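PDB 4WB0: broad specificity aminotransferase from Leishmania mexicana, which probably catalyses the pyridoxal-phosphate-dependent transfer of amino groups between a broad range of amino acids and 2-oxo acids such as 2-oxoglutarate. Local coordinates for residues I209-L214 and A245-E250; P133-D138 and S185-H190; M93-T98 and Y239-F244; L167-E172 and T197-S202. One frame throughout, in Å; residues are numbered along the deposited sequence.

Contact 1: I209-L214 and A245-E250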
loop_
_atom_site.group_PDB
_atom_site.type_symbol
_atom_site.label_atom_id
_atom_site.label_comp_id
_atom_site.label_asym_id
_atom_site.label_seq_id
_atom_site.Cartn_x
_atom_site.Cartn_y
_atom_site.Cartn_z
ATOM N N ILE A 209 -7.213 -21.461 -25.622
ATOM C CA ILE A 209 -6.089 -20.847 -24.942
ATOM C C ILE A 209 -5.681 -21.663 -23.713
ATOM O O ILE A 209 -4.502 -21.931 -23.507
ATOM C CB ILE A 209 -6.408 -19.375 -24.533
ATOM C CG1 ILE A 209 -6.545 -18.501 -25.765
ATOM C CG2 ILE A 209 -5.288 -18.816 -23.672
ATOM C CD1 ILE A 209 -7.152 -17.177 -25.427
ATOM N N ALA A 210 -6.657 -22.117 -22.937
ATOM C CA ALA A 210 -6.367 -22.968 -21.771
ATOM C C ALA A 210 -5.575 -24.232 -22.153
ATOM O O ALA A 210 -4.639 -24.642 -21.452
ATOM C CB ALA A 210 -7.681 -23.378 -21.085
ATOM N N SER A 211 -6.031 -24.912 -23.197
ATOM C CA SER A 211 -5.347 -26.126 -23.656
ATOM C C SER A 211 -3.909 -25.840 -24.089
ATOM O O SER A 211 -3.039 -26.697 -23.896
ATOM C CB SER A 211 -6.128 -26.817 -24.797
ATOM O OG SER A 211 -7.366 -27.324 -24.296
ATOM N N LEU A 212 -3.652 -24.682 -24.686
ATOM C CA LEU A 212 -2.278 -24.302 -25.068
ATOM C C LEU A 212 -1.435 -23.974 -23.861
ATOM O O LEU A 212 -0.276 -24.329 -23.817
ATOM C CB LEU A 212 -2.264 -23.100 -26.006
ATOM C CG LEU A 212 -2.937 -23.327 -27.366
ATOM C CD1 LEU A 212 -2.990 -21.989 -28.116
ATOM C CD2 LEU A 212 -2.182 -24.334 -28.178
ATOM N N MET A 213 -2.032 -23.281 -22.884
ATOM C CA MET A 213 -1.310 -22.950 -21.680
ATOM C C MET A 213 -0.909 -24.261 -20.982
ATOM O O MET A 213 0.206 -24.392 -20.484
ATOM C CB MET A 213 -2.140 -22.066 -20.744
ATOM C CG MET A 213 -2.415 -20.678 -21.293
ATOM S SD MET A 213 -0.911 -19.677 -21.433
ATOM C CE MET A 213 -1.454 -18.313 -22.437
ATOM N N LEU A 214 -1.826 -25.222 -20.947
ATOM C CA LEU A 214 -1.520 -26.508 -20.334
ATOM C C LEU A 214 -0.395 -27.236 -21.059
ATOM O O LEU A 214 0.545 -27.768 -20.442
ATOM C CB LEU A 214 -2.751 -27.405 -20.320
ATOM C CG LEU A 214 -3.757 -26.979 -19.279
ATOM C CD1 LEU A 214 -4.988 -27.711 -19.508
ATOM C CD2 LEU A 214 -3.218 -27.225 -17.875
ATOM N N ALA A 245 -9.806 -22.461 -14.008
ATOM C CA ALA A 245 -9.829 -23.197 -12.755
ATOM C C ALA A 245 -10.318 -24.625 -13.010
ATOM O O ALA A 245 -9.710 -25.604 -12.561
ATOM C CB ALA A 245 -10.707 -22.491 -11.755
ATOM N N ARG A 246 -11.440 -24.748 -13.728
ATOM C CA ARG A 246 -12.047 -26.062 -13.998
ATOM C C ARG A 246 -11.058 -26.950 -14.814
ATOM O O ARG A 246 -10.955 -28.190 -14.651
ATOM C CB ARG A 246 -13.351 -25.892 -14.763
ATOM C CG ARG A 246 -14.269 -27.091 -14.777
ATOM C CD ARG A 246 -15.718 -26.644 -15.121
ATOM N NE ARG A 246 -15.745 -25.504 -16.046
ATOM C CZ ARG A 246 -16.211 -24.281 -15.759
ATOM N NH1 ARG A 246 -16.724 -23.975 -14.568
ATOM N NH2 ARG A 246 -16.169 -23.344 -16.683
ATOM N N ARG A 247 -10.304 -26.314 -15.678
ATOM C CA ARG A 247 -9.318 -27.054 -16.522
ATOM C C ARG A 247 -8.034 -27.454 -15.729
ATOM O O ARG A 247 -7.176 -28.170 -16.257
ATOM C CB ARG A 247 -8.858 -26.231 -17.713
ATOM C CG ARG A 247 -9.870 -25.950 -18.825
ATOM C CD ARG A 247 -10.381 -27.154 -19.561
ATOM N NE ARG A 247 -9.308 -27.982 -20.118
ATOM C CZ ARG A 247 -8.744 -27.819 -21.312
ATOM N NH1 ARG A 247 -9.117 -26.870 -22.164
ATOM N NH2 ARG A 247 -7.806 -28.660 -21.655
ATOM N N GLY A 248 -7.885 -26.981 -14.493
ATOM C CA GLY A 248 -6.754 -27.398 -13.658
ATOM C C GLY A 248 -5.525 -26.480 -13.722
ATOM O O GLY A 248 -4.449 -26.834 -13.295
ATOM N N ILE A 249 -5.697 -25.279 -14.243
ATOM C CA ILE A 249 -4.607 -24.315 -14.373
ATOM C C ILE A 249 -4.389 -23.678 -12.989
ATOM O O ILE A 249 -5.383 -23.344 -12.285
ATOM C CB ILE A 249 -4.943 -23.292 -15.476
ATOM C CG1 ILE A 249 -5.034 -24.084 -16.798
ATOM C CG2 ILE A 249 -3.960 -22.121 -15.514
ATOM C CD1 ILE A 249 -5.332 -23.263 -18.071
ATOM N N GLU A 250 -3.126 -23.544 -12.607
ATOM C CA GLU A 250 -2.739 -22.873 -11.351
ATOM C C GLU A 250 -2.740 -21.381 -11.553
ATOM O O GLU A 250 -1.687 -20.733 -11.654
ATOM C CB GLU A 250 -1.382 -23.357 -10.881
ATOM C CG GLU A 250 -1.442 -24.778 -10.341
ATOM C CD GLU A 250 -0.093 -25.202 -9.770
ATOM O OE1 GLU A 250 0.841 -25.360 -10.582
ATOM O OE2 GLU A 250 0.032 -25.345 -8.523
#
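Ile-249 pushes its side chain against one flank of the helical residues Ala-210 to Leu-214. With CG1 beside the backbone N and CD1 stretched out beyond it (chi2 -179°), the tip lands on Ala-210, where CD1 lies 3.8 Å from Ala-210 CB and about as far from the carbonyl O of the same residue. Leu-214 comes at the stem of the isoleucine, its CD2 lying 3.8 Å from Ile-249 CG1, and Met-213 adds a looser touch through CB before its thioether leads off to Val-220 of strand 219-224. The isoleucine owes its position to the end of helix 239-246: Gly-248 turns to positive phi (93°), its N bonds to Ala-245 O (3.0 Å) and Ile-249 N probably to Phe-244 O, a Schellman motif that sends the chain on to strand 252-256. This is the alternation of helix and strand seen in the large domain of fold-type I aminotransferases, with two such helices packed on one side of the sheet. At the polar edge Arg-247, bent at chi2 and chi3, curls back across Leu-214 at a slant, and Leu-214 CD1 meets Arg-247 NH2 at 3.7 Å. Its guanidinium then grips a single oxygen end-on: NH1 lies 2.8 Å and NH2 3.0 Å from Ser-211 OG, which sits in the guanidinium plane. Arg-247 NH1 has a second acceptor in Asn-207 OD1, one turn before Ser-211 on helix 203-215.

Contact 2: P133-D138 and S185-H190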
loop_
_atom_site.group_PDB
_atom_site.type_symbol
_atom_site.label_atom_id
_atom_site.label_comp_id
_atom_site.label_asym_id
_atom_site.label_seq_id
_atom_site.Cartn_x
_atom_site.Cartn_y
_atom_site.Cartn_z
ATOM N N PRO A 133 10.781 -15.397 -19.833
ATOM C CA PRO A 133 9.995 -14.245 -20.285
ATOM C C PRO A 133 8.612 -14.139 -19.662
ATOM O O PRO A 133 8.000 -15.167 -19.273
ATOM C CB PRO A 133 9.871 -14.475 -21.792
ATOM C CG PRO A 133 10.840 -15.595 -22.136
ATOM C CD PRO A 133 10.944 -16.408 -20.903
ATOM N N ILE A 134 8.158 -12.884 -19.557
ATOM C CA ILE A 134 6.780 -12.561 -19.222
ATOM C C ILE A 134 6.163 -11.806 -20.424
ATOM O O ILE A 134 6.736 -10.852 -20.925
ATOM C CB ILE A 134 6.702 -11.763 -17.894
ATOM C CG1 ILE A 134 5.253 -11.517 -17.468
ATOM C CG2 ILE A 134 7.443 -10.471 -17.977
ATOM C CD1 ILE A 134 5.157 -11.272 -16.037
ATOM N N TYR A 135 5.032 -12.338 -20.903
ATOM C CA TYR A 135 4.328 -11.867 -22.063
ATOM C C TYR A 135 3.123 -11.055 -21.716
ATOM O O TYR A 135 2.278 -11.517 -20.915
ATOM C CB TYR A 135 3.861 -13.044 -22.892
ATOM C CG TYR A 135 4.958 -13.744 -23.637
ATOM C CD1 TYR A 135 5.752 -14.665 -23.008
ATOM C CD2 TYR A 135 5.167 -13.485 -24.987
ATOM C CE1 TYR A 135 6.764 -15.310 -23.704
ATOM C CE2 TYR A 135 6.144 -14.073 -25.670
ATOM C CZ TYR A 135 6.943 -15.018 -25.035
ATOM O OH TYR A 135 7.940 -15.657 -25.723
ATOM N N LEU A 136 3.041 -9.881 -22.343
ATOM C CA LEU A 136 1.934 -8.937 -22.167
ATOM C C LEU A 136 1.204 -8.793 -23.486
ATOM O O LEU A 136 1.756 -9.043 -24.546
ATOM C CB LEU A 136 2.405 -7.555 -21.699
ATOM C CG LEU A 136 3.408 -7.486 -20.535
ATOM C CD1 LEU A 136 3.812 -6.057 -20.150
ATOM C CD2 LEU A 136 2.816 -8.118 -19.383
ATOM N N ALA A 137 -0.066 -8.441 -23.425
ATOM C CA ALA A 137 -0.802 -8.276 -24.673
ATOM C C ALA A 137 -0.294 -7.117 -25.480
ATOM O O ALA A 137 0.072 -6.063 -24.948
ATOM C CB ALA A 137 -2.247 -8.064 -24.421
ATOM N N ASP A 138 -0.437 -7.276 -26.780
ATOM C CA ASP A 138 -0.200 -6.230 -27.744
ATOM C C ASP A 138 -1.514 -5.687 -28.333
ATOM O O ASP A 138 -2.113 -6.368 -29.171
ATOM C CB ASP A 138 0.690 -6.784 -28.866
ATOM C CG ASP A 138 0.878 -5.804 -30.019
ATOM O OD1 ASP A 138 0.823 -4.581 -29.785
ATOM O OD2 ASP A 138 1.076 -6.256 -31.174
ATOM N N SER A 185 6.789 -20.179 -19.556
ATOM C CA SER A 185 6.770 -18.743 -19.510
ATOM C C SER A 185 5.536 -18.242 -18.739
ATOM O O SER A 185 4.608 -19.025 -18.441
ATOM C CB SER A 185 6.738 -18.172 -20.926
ATOM O OG SER A 185 7.906 -18.498 -21.662
ATOM N N VAL A 186 5.523 -16.951 -18.446
ATOM C CA VAL A 186 4.383 -16.298 -17.739
ATOM C C VAL A 186 3.607 -15.446 -18.730
ATOM O O VAL A 186 4.199 -14.668 -19.462
ATOM C CB VAL A 186 4.872 -15.378 -16.598
ATOM C CG1 VAL A 186 3.671 -14.714 -15.860
ATOM C CG2 VAL A 186 5.774 -16.101 -15.693
ATOM N N PHE A 187 2.287 -15.576 -18.727
ATOM C CA PHE A 187 1.401 -14.824 -19.577
ATOM C C PHE A 187 0.442 -14.053 -18.676
ATOM O O PHE A 187 -0.315 -14.656 -17.921
ATOM C CB PHE A 187 0.610 -15.760 -20.513
ATOM C CG PHE A 187 1.393 -16.174 -21.698
ATOM C CD1 PHE A 187 2.388 -17.108 -21.583
ATOM C CD2 PHE A 187 1.207 -15.528 -22.916
ATOM C CE1 PHE A 187 3.190 -17.436 -22.694
ATOM C CE2 PHE A 187 1.995 -15.844 -24.004
ATOM C CZ PHE A 187 2.985 -16.807 -23.897
ATOM N N LEU A 188 0.465 -12.741 -18.832
ATOM C CA LEU A 188 -0.479 -11.826 -18.188
ATOM C C LEU A 188 -1.648 -11.572 -19.104
ATOM O O LEU A 188 -1.494 -10.921 -20.131
ATOM C CB LEU A 188 0.226 -10.520 -17.859
ATOM C CG LEU A 188 -0.644 -9.542 -17.060
ATOM C CD1 LEU A 188 -0.927 -10.116 -15.721
ATOM C CD2 LEU A 188 0.074 -8.177 -16.966
ATOM N N LEU A 189 -2.770 -12.189 -18.762
ATOM C CA LEU A 189 -3.985 -12.132 -19.509
ATOM C C LEU A 189 -5.065 -11.273 -18.838
ATOM O O LEU A 189 -5.220 -11.305 -17.617
ATOM C CB LEU A 189 -4.567 -13.562 -19.693
ATOM C CG LEU A 189 -3.737 -14.734 -20.265
ATOM C CD1 LEU A 189 -4.483 -16.106 -20.220
ATOM C CD2 LEU A 189 -3.391 -14.372 -21.683
ATOM N N HIS A 190 -5.864 -10.598 -19.660
ATOM C CA HIS A 190 -6.988 -9.814 -19.166
ATOM C C HIS A 190 -8.199 -10.719 -19.022
ATOM O O HIS A 190 -8.665 -11.307 -19.980
ATOM C CB HIS A 190 -7.281 -8.677 -20.115
ATOM C CG HIS A 190 -6.162 -7.687 -20.210
ATOM N ND1 HIS A 190 -6.330 -6.339 -20.018
ATOM C CD2 HIS A 190 -4.851 -7.864 -20.495
ATOM C CE1 HIS A 190 -5.168 -5.722 -20.156
ATOM N NE2 HIS A 190 -4.265 -6.619 -20.487
HETATM O O HOH W 1 -1.294 -8.172 -20.842
#
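Tyr-135 and Phe-187 leave neighbouring parallel strands on the same face of the sheet and run side by side. Each places CG beside its own backbone N (chi1 -73° in Tyr-135), and the similar chi1 and chi2 of the two residues turn the rings alike, with planes only 2° apart but slid, with little overlap. CB of Tyr-135 rests over the face of the phenylalanine, 3.5 Å from Phe-187 CE2, in a CH-pi contact. The next atoms, CG and CD1, pass above the rim of the ring, and Tyr-135 CD1 is 3.6 Å from Phe-187 CZ. CE1 has slid beyond the phenylalanine and meets CB and OG of Ser-185, while the phenol OH at the tip bonds to Arg-157 on the next strand of the sheet. Ser-185 OG is itself held by Pro-182 O. On the other face Ile-134 CD1 touches Val-186 CG1 at 3.8 Å, and the methyls of Leu-136 and Leu-188 meet beyond them. The backbone ladder runs from Val-186 N to Pro-133 O, from Tyr-135 N to Val-186 O (2.9 Å) and from Leu-188 N to Tyr-135 O (3.0 Å). Past this point the strands splay, and a water takes over: it accepts from Ala-137 N at 2.9 Å and donates to Leu-188 O at 2.8 Å, with a weak link to His-190 NE2, which also bonds to Thr-140 OG1. Such parallel neighbours, flanked by helices, belong to the core of the mixed sheet in the large domain of fold-type I pyridoxal-phosphate enzymes.

Contact 3: M93-T98 and Y239-F244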
loop_
_atom_site.group_PDB
_atom_site.type_symbol
_atom_site.label_atom_id
_atom_site.label_comp_id
_atom_site.label_asym_id
_atom_site.label_seq_id
_atom_site.Cartn_x
_atom_site.Cartn_y
_atom_site.Cartn_z
ATOM N N MET A 93 -16.638 -14.232 -5.373
ATOM C CA MET A 93 -17.273 -13.464 -6.470
ATOM C C MET A 93 -16.683 -13.829 -7.838
ATOM O O MET A 93 -17.397 -13.938 -8.826
ATOM C CB MET A 93 -17.102 -11.947 -6.249
ATOM C CG MET A 93 -17.758 -11.035 -7.339
ATOM S SD MET A 93 -17.360 -9.284 -7.053
ATOM C CE MET A 93 -15.688 -9.253 -7.641
ATOM N N THR A 94 -15.375 -14.048 -7.889
ATOM C CA THR A 94 -14.774 -14.370 -9.206
ATOM C C THR A 94 -14.880 -15.865 -9.476
ATOM O O THR A 94 -15.290 -16.236 -10.565
ATOM C CB THR A 94 -13.367 -13.841 -9.320
ATOM O OG1 THR A 94 -12.854 -14.001 -10.694
ATOM C CG2 THR A 94 -12.458 -14.452 -8.299
ATOM N N TYR A 95 -14.585 -16.747 -8.511
ATOM C CA TYR A 95 -14.631 -18.206 -8.819
ATOM C C TYR A 95 -15.944 -18.902 -8.626
ATOM O O TYR A 95 -16.114 -20.034 -9.053
ATOM C CB TYR A 95 -13.531 -18.913 -8.002
ATOM C CG TYR A 95 -12.175 -18.613 -8.584
ATOM C CD1 TYR A 95 -11.865 -19.034 -9.873
ATOM C CD2 TYR A 95 -11.243 -17.931 -7.875
ATOM C CE1 TYR A 95 -10.627 -18.769 -10.430
ATOM C CE2 TYR A 95 -9.959 -17.642 -8.406
ATOM C CZ TYR A 95 -9.678 -18.067 -9.698
ATOM O OH TYR A 95 -8.447 -17.839 -10.217
ATOM N N GLY A 96 -16.926 -18.228 -8.050
ATOM C CA GLY A 96 -18.221 -18.874 -7.886
ATOM C C GLY A 96 -18.388 -19.384 -6.463
ATOM O O GLY A 96 -17.416 -19.605 -5.748
ATOM N N ASP A 97 -19.630 -19.558 -6.033
ATOM C CA ASP A 97 -19.886 -20.097 -4.705
ATOM C C ASP A 97 -19.417 -21.559 -4.616
ATOM O O ASP A 97 -19.411 -22.152 -3.544
ATOM C CB ASP A 97 -21.375 -19.972 -4.369
ATOM C CG ASP A 97 -21.910 -18.554 -4.595
ATOM O OD1 ASP A 97 -21.105 -17.595 -4.526
ATOM O OD2 ASP A 97 -23.132 -18.401 -4.843
ATOM N N THR A 98 -19.004 -22.125 -5.749
ATOM C CA THR A 98 -18.497 -23.494 -5.798
ATOM C C THR A 98 -17.100 -23.589 -5.169
ATOM O O THR A 98 -16.786 -24.565 -4.483
ATOM C CB THR A 98 -18.444 -24.035 -7.271
ATOM O OG1 THR A 98 -17.243 -23.599 -7.945
ATOM C CG2 THR A 98 -19.671 -23.578 -8.044
ATOM N N TYR A 239 -16.306 -15.908 -16.683
ATOM C CA TYR A 239 -16.175 -17.138 -17.458
ATOM C C TYR A 239 -14.741 -17.666 -17.616
ATOM O O TYR A 239 -14.490 -18.859 -17.424
ATOM C CB TYR A 239 -16.790 -16.924 -18.852
ATOM C CG TYR A 239 -16.774 -18.183 -19.660
ATOM C CD1 TYR A 239 -17.820 -19.072 -19.574
ATOM C CD2 TYR A 239 -15.699 -18.514 -20.475
ATOM C CE1 TYR A 239 -17.842 -20.293 -20.295
ATOM C CE2 TYR A 239 -15.722 -19.737 -21.240
ATOM C CZ TYR A 239 -16.804 -20.600 -21.111
ATOM O OH TYR A 239 -16.861 -21.795 -21.778
ATOM N N ALA A 240 -13.816 -16.820 -18.025
ATOM C CA ALA A 240 -12.442 -17.309 -18.297
ATOM C C ALA A 240 -11.743 -17.788 -17.023
ATOM O O ALA A 240 -11.180 -18.854 -17.016
ATOM C CB ALA A 240 -11.591 -16.251 -18.971
ATOM N N ALA A 241 -11.815 -17.014 -15.929
ATOM C CA ALA A 241 -11.237 -17.501 -14.673
ATOM C C ALA A 241 -11.831 -18.850 -14.252
ATOM O O ALA A 241 -11.108 -19.747 -13.847
ATOM C CB ALA A 241 -11.395 -16.439 -13.562
ATOM N N ARG A 242 -13.132 -19.020 -14.380
ATOM C CA ARG A 242 -13.774 -20.224 -13.882
ATOM C C ARG A 242 -13.409 -21.419 -14.777
ATOM O O ARG A 242 -13.237 -22.524 -14.312
ATOM C CB ARG A 242 -15.266 -20.023 -13.810
ATOM C CG ARG A 242 -15.637 -19.074 -12.650
ATOM C CD ARG A 242 -17.101 -18.765 -12.579
ATOM N NE ARG A 242 -17.340 -17.672 -11.630
ATOM C CZ ARG A 242 -18.552 -17.275 -11.261
ATOM N NH1 ARG A 242 -19.648 -17.853 -11.761
ATOM N NH2 ARG A 242 -18.677 -16.258 -10.424
ATOM N N LEU A 243 -13.262 -21.144 -16.053
ATOM C CA LEU A 243 -12.879 -22.169 -17.026
ATOM C C LEU A 243 -11.485 -22.662 -16.712
ATOM O O LEU A 243 -11.237 -23.882 -16.633
ATOM C CB LEU A 243 -12.903 -21.617 -18.450
ATOM C CG LEU A 243 -12.344 -22.577 -19.506
ATOM C CD1 LEU A 243 -13.263 -23.742 -19.650
ATOM C CD2 LEU A 243 -12.295 -21.846 -20.822
ATOM N N PHE A 244 -10.585 -21.719 -16.490
ATOM C CA PHE A 244 -9.181 -22.066 -16.308
ATOM C C PHE A 244 -9.021 -22.835 -15.007
ATOM O O PHE A 244 -8.259 -23.822 -14.941
ATOM C CB PHE A 244 -8.290 -20.802 -16.319
ATOM C CG PHE A 244 -7.862 -20.332 -17.719
ATOM C CD1 PHE A 244 -8.747 -20.267 -18.742
ATOM C CD2 PHE A 244 -6.581 -19.887 -17.944
ATOM C CE1 PHE A 244 -8.381 -19.841 -19.981
ATOM C CE2 PHE A 244 -6.204 -19.408 -19.209
ATOM C CZ PHE A 244 -7.116 -19.398 -20.220
#
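Tyr-95, in the last turn of helix 84-95, brings its CA to 5.5 Å from the CA of Arg-242 on helix 239-246, and just beyond it Gly-96 breaks the helix with positive phi (100°). Arg-242 carries most of the contact. Its chain, extended from CG to NE, carries the guanidinium to the helix end, edge-on to backbone carbonyls of the final turn. NE makes a short, nearly straight bond to Thr-94 O (2.7 Å, 174° at the hydrogen). NH2 reaches Met-93 O at 3.1 Å in a more bent bond, coming from above the carbonyl plane, and has a weak second interaction with Thr-94 O. One face of the guanidinium is covered by Gly-96, whose N lies 3.5 Å from Arg-242 NH2. A positive group at these carbonyls would be expected to be favoured by the partial negative charge of a helix C-terminus, and Asp-235 adds a salt bridge to NH2. Beside this polar grip, the Tyr-95 ring turns its edge to Ala-241: CE1 is 3.6 Å from Ala-241 O and 4.0 Å from Ala-241 CB. Thr-94 OG1 is buried against the same methyl and has no polar partner in the model. Strand 252-256 underlies both helices, with Leu-253 touching Tyr-95 and Ala-241 and Gln-255 touching Met-93 and Thr-94, while helix 203-215 packs on Ala-240 and Leu-243.

Contact 4: L167-E172 and T197-S202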
loop_
_atom_site.group_PDB
_atom_site.type_symbol
_atom_site.label_atom_id
_atom_site.label_comp_id
_atom_site.label_asym_id
_atom_site.label_seq_id
_atom_site.Cartn_x
_atom_site.Cartn_y
_atom_site.Cartn_z
ATOM N N LEU A 167 -9.565 -4.283 -36.784
ATOM C CA LEU A 167 -10.145 -3.716 -35.578
ATOM C C LEU A 167 -10.906 -4.813 -34.870
ATOM O O LEU A 167 -12.066 -4.648 -34.502
ATOM C CB LEU A 167 -11.072 -2.534 -35.892
ATOM C CG LEU A 167 -10.528 -1.413 -36.763
ATOM C CD1 LEU A 167 -11.598 -0.308 -36.971
ATOM C CD2 LEU A 167 -9.283 -0.832 -36.148
ATOM N N GLY A 168 -10.235 -5.940 -34.697
ATOM C CA GLY A 168 -10.758 -7.070 -33.968
ATOM C C GLY A 168 -9.658 -7.907 -33.328
ATOM O O GLY A 168 -8.476 -7.575 -33.358
ATOM N N LEU A 169 -10.064 -9.023 -32.751
ATOM C CA LEU A 169 -9.137 -9.976 -32.194
ATOM C C LEU A 169 -8.254 -10.654 -33.239
ATOM O O LEU A 169 -8.751 -11.114 -34.282
ATOM C CB LEU A 169 -9.931 -11.034 -31.436
ATOM C CG LEU A 169 -9.193 -11.852 -30.406
ATOM C CD1 LEU A 169 -8.760 -10.929 -29.254
ATOM C CD2 LEU A 169 -10.134 -12.981 -29.931
ATOM N N ASP A 170 -6.950 -10.714 -32.968
ATOM C CA ASP A 170 -6.059 -11.523 -33.776
ATOM C C ASP A 170 -5.776 -12.845 -33.051
ATOM O O ASP A 170 -4.703 -13.047 -32.508
ATOM C CB ASP A 170 -4.732 -10.820 -34.089
ATOM C CG ASP A 170 -3.839 -11.675 -34.953
ATOM O OD1 ASP A 170 -4.346 -12.685 -35.521
ATOM O OD2 ASP A 170 -2.633 -11.370 -35.078
ATOM N N PHE A 171 -6.732 -13.760 -33.090
ATOM C CA PHE A 171 -6.632 -14.985 -32.319
ATOM C C PHE A 171 -5.569 -15.924 -32.842
ATOM O O PHE A 171 -4.855 -16.552 -32.063
ATOM C CB PHE A 171 -7.983 -15.684 -32.288
ATOM C CG PHE A 171 -8.026 -16.798 -31.328
ATOM C CD1 PHE A 171 -7.712 -16.588 -29.995
ATOM C CD2 PHE A 171 -8.263 -18.070 -31.752
ATOM C CE1 PHE A 171 -7.715 -17.669 -29.090
ATOM C CE2 PHE A 171 -8.271 -19.118 -30.857
ATOM C CZ PHE A 171 -7.977 -18.923 -29.553
ATOM N N GLU A 172 -5.455 -16.027 -34.156
ATOM C CA GLU A 172 -4.422 -16.862 -34.747
ATOM C C GLU A 172 -3.010 -16.400 -34.368
ATOM O O GLU A 172 -2.140 -17.218 -34.040
ATOM C CB GLU A 172 -4.585 -16.875 -36.270
ATOM C CG GLU A 172 -5.854 -17.585 -36.707
ATOM C CD GLU A 172 -5.856 -19.072 -36.341
ATOM O OE1 GLU A 172 -4.782 -19.711 -36.439
ATOM O OE2 GLU A 172 -6.925 -19.599 -35.954
ATOM N N THR A 197 -8.358 -2.425 -25.740
ATOM C CA THR A 197 -9.062 -2.688 -27.015
ATOM C C THR A 197 -10.575 -2.974 -26.825
ATOM O O THR A 197 -11.363 -2.797 -27.743
ATOM C CB THR A 197 -8.497 -3.896 -27.773
ATOM O OG1 THR A 197 -8.713 -5.053 -26.990
ATOM C CG2 THR A 197 -7.008 -3.788 -28.040
ATOM N N GLY A 198 -10.954 -3.510 -25.672
ATOM C CA GLY A 198 -12.352 -3.879 -25.427
ATOM C C GLY A 198 -12.838 -5.094 -26.216
ATOM O O GLY A 198 -14.029 -5.252 -26.484
ATOM N N VAL A 199 -11.905 -5.931 -26.651
ATOM C CA VAL A 199 -12.253 -7.153 -27.396
ATOM C C VAL A 199 -11.700 -8.334 -26.593
ATOM O O VAL A 199 -10.545 -8.282 -26.167
ATOM C CB VAL A 199 -11.677 -7.145 -28.816
ATOM C CG1 VAL A 199 -11.979 -8.467 -29.541
ATOM C CG2 VAL A 199 -12.175 -5.938 -29.608
ATOM N N ASP A 200 -12.562 -9.310 -26.302
ATOM C CA ASP A 200 -12.211 -10.507 -25.528
ATOM C C ASP A 200 -12.338 -11.774 -26.387
ATOM O O ASP A 200 -13.118 -11.805 -27.320
ATOM C CB ASP A 200 -13.136 -10.688 -24.311
ATOM C CG ASP A 200 -12.981 -9.608 -23.284
ATOM O OD1 ASP A 200 -11.976 -8.871 -23.384
ATOM O OD2 ASP A 200 -13.889 -9.502 -22.402
ATOM N N PRO A 201 -11.608 -12.828 -26.032
ATOM C CA PRO A 201 -11.862 -14.104 -26.701
ATOM C C PRO A 201 -13.299 -14.588 -26.534
ATOM O O PRO A 201 -13.922 -14.274 -25.530
ATOM C CB PRO A 201 -10.903 -15.067 -25.989
ATOM C CG PRO A 201 -9.826 -14.186 -25.405
ATOM C CD PRO A 201 -10.471 -12.897 -25.080
ATOM N N SER A 202 -13.813 -15.371 -27.488
ATOM C CA SER A 202 -15.088 -16.053 -27.273
ATOM C C SER A 202 -14.923 -17.142 -26.197
ATOM O O SER A 202 -13.807 -17.484 -25.827
ATOM C CB SER A 202 -15.564 -16.702 -28.579
ATOM O OG SER A 202 -14.714 -17.813 -28.866
#
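Leu-169 and Val-199 make the apolar part of this contact, their side chains meeting at a slant. Val-199 holds CG1 anti to its backbone N (chi1 176°), and that methyl strikes the base of the leucine, 3.8 Å from Leu-169 CB and equally close to its backbone N. Farther out the leucine forks: CD1 stays near the same valine methyl, whereas CD2 reaches along the loop to Pro-201, 3.8 Å from its CA, and skirts Asp-200 O.

Polar groups here bond to partners other than the facing segment. Asp-170 and Ser-202 are the N-caps of helices 171-180 and 203-215. Asp-200 turns away and takes backbone N-H groups of Ala-193 and His-194, and Val-199 O bonds to the hydroxyl of Tyr-161. Leu-167 and Gly-168 form a G1 beta bulge opposite Asp-163, from which the short edge strand leads to the leucine.

Thr-197 and Gly-198 end the Asn-Pro-Thr-Gly sequence characteristic of class I aminotransferases, whose asparagine contacts the cofactor in relatives. The two segments thus meet by van der Waals packing of leucine and valine methyls against each other and against backbone, while the directional bonds of the loop run to other parts of the chain and probably set its course.

Overall arrangement
Phe-244, on the helix of contact 3, packs on Ala-210 of contact 1, its CE1 3.8 Å from Ala-210 CB, and on Leu-189 in a strand of contact 2. Contacts 1 and 3 share helix 239-246 and have centres 13 Å apart. Contact 2 meets contact 1 through Met-213 CE, 3.6 Å from Phe-187 CG, where helix 203-215 packs on the sheet. Contact 4 reaches contact 1 through Phe-171, whose CE1 is 3.6 Å from Ile-209 CG1, but only approaches contacts 2 and 3, nearest atoms about 5 Å away. The loop of contact 4 closely follows the asparagine that binds the cofactor in relatives, so it probably leads away from that site.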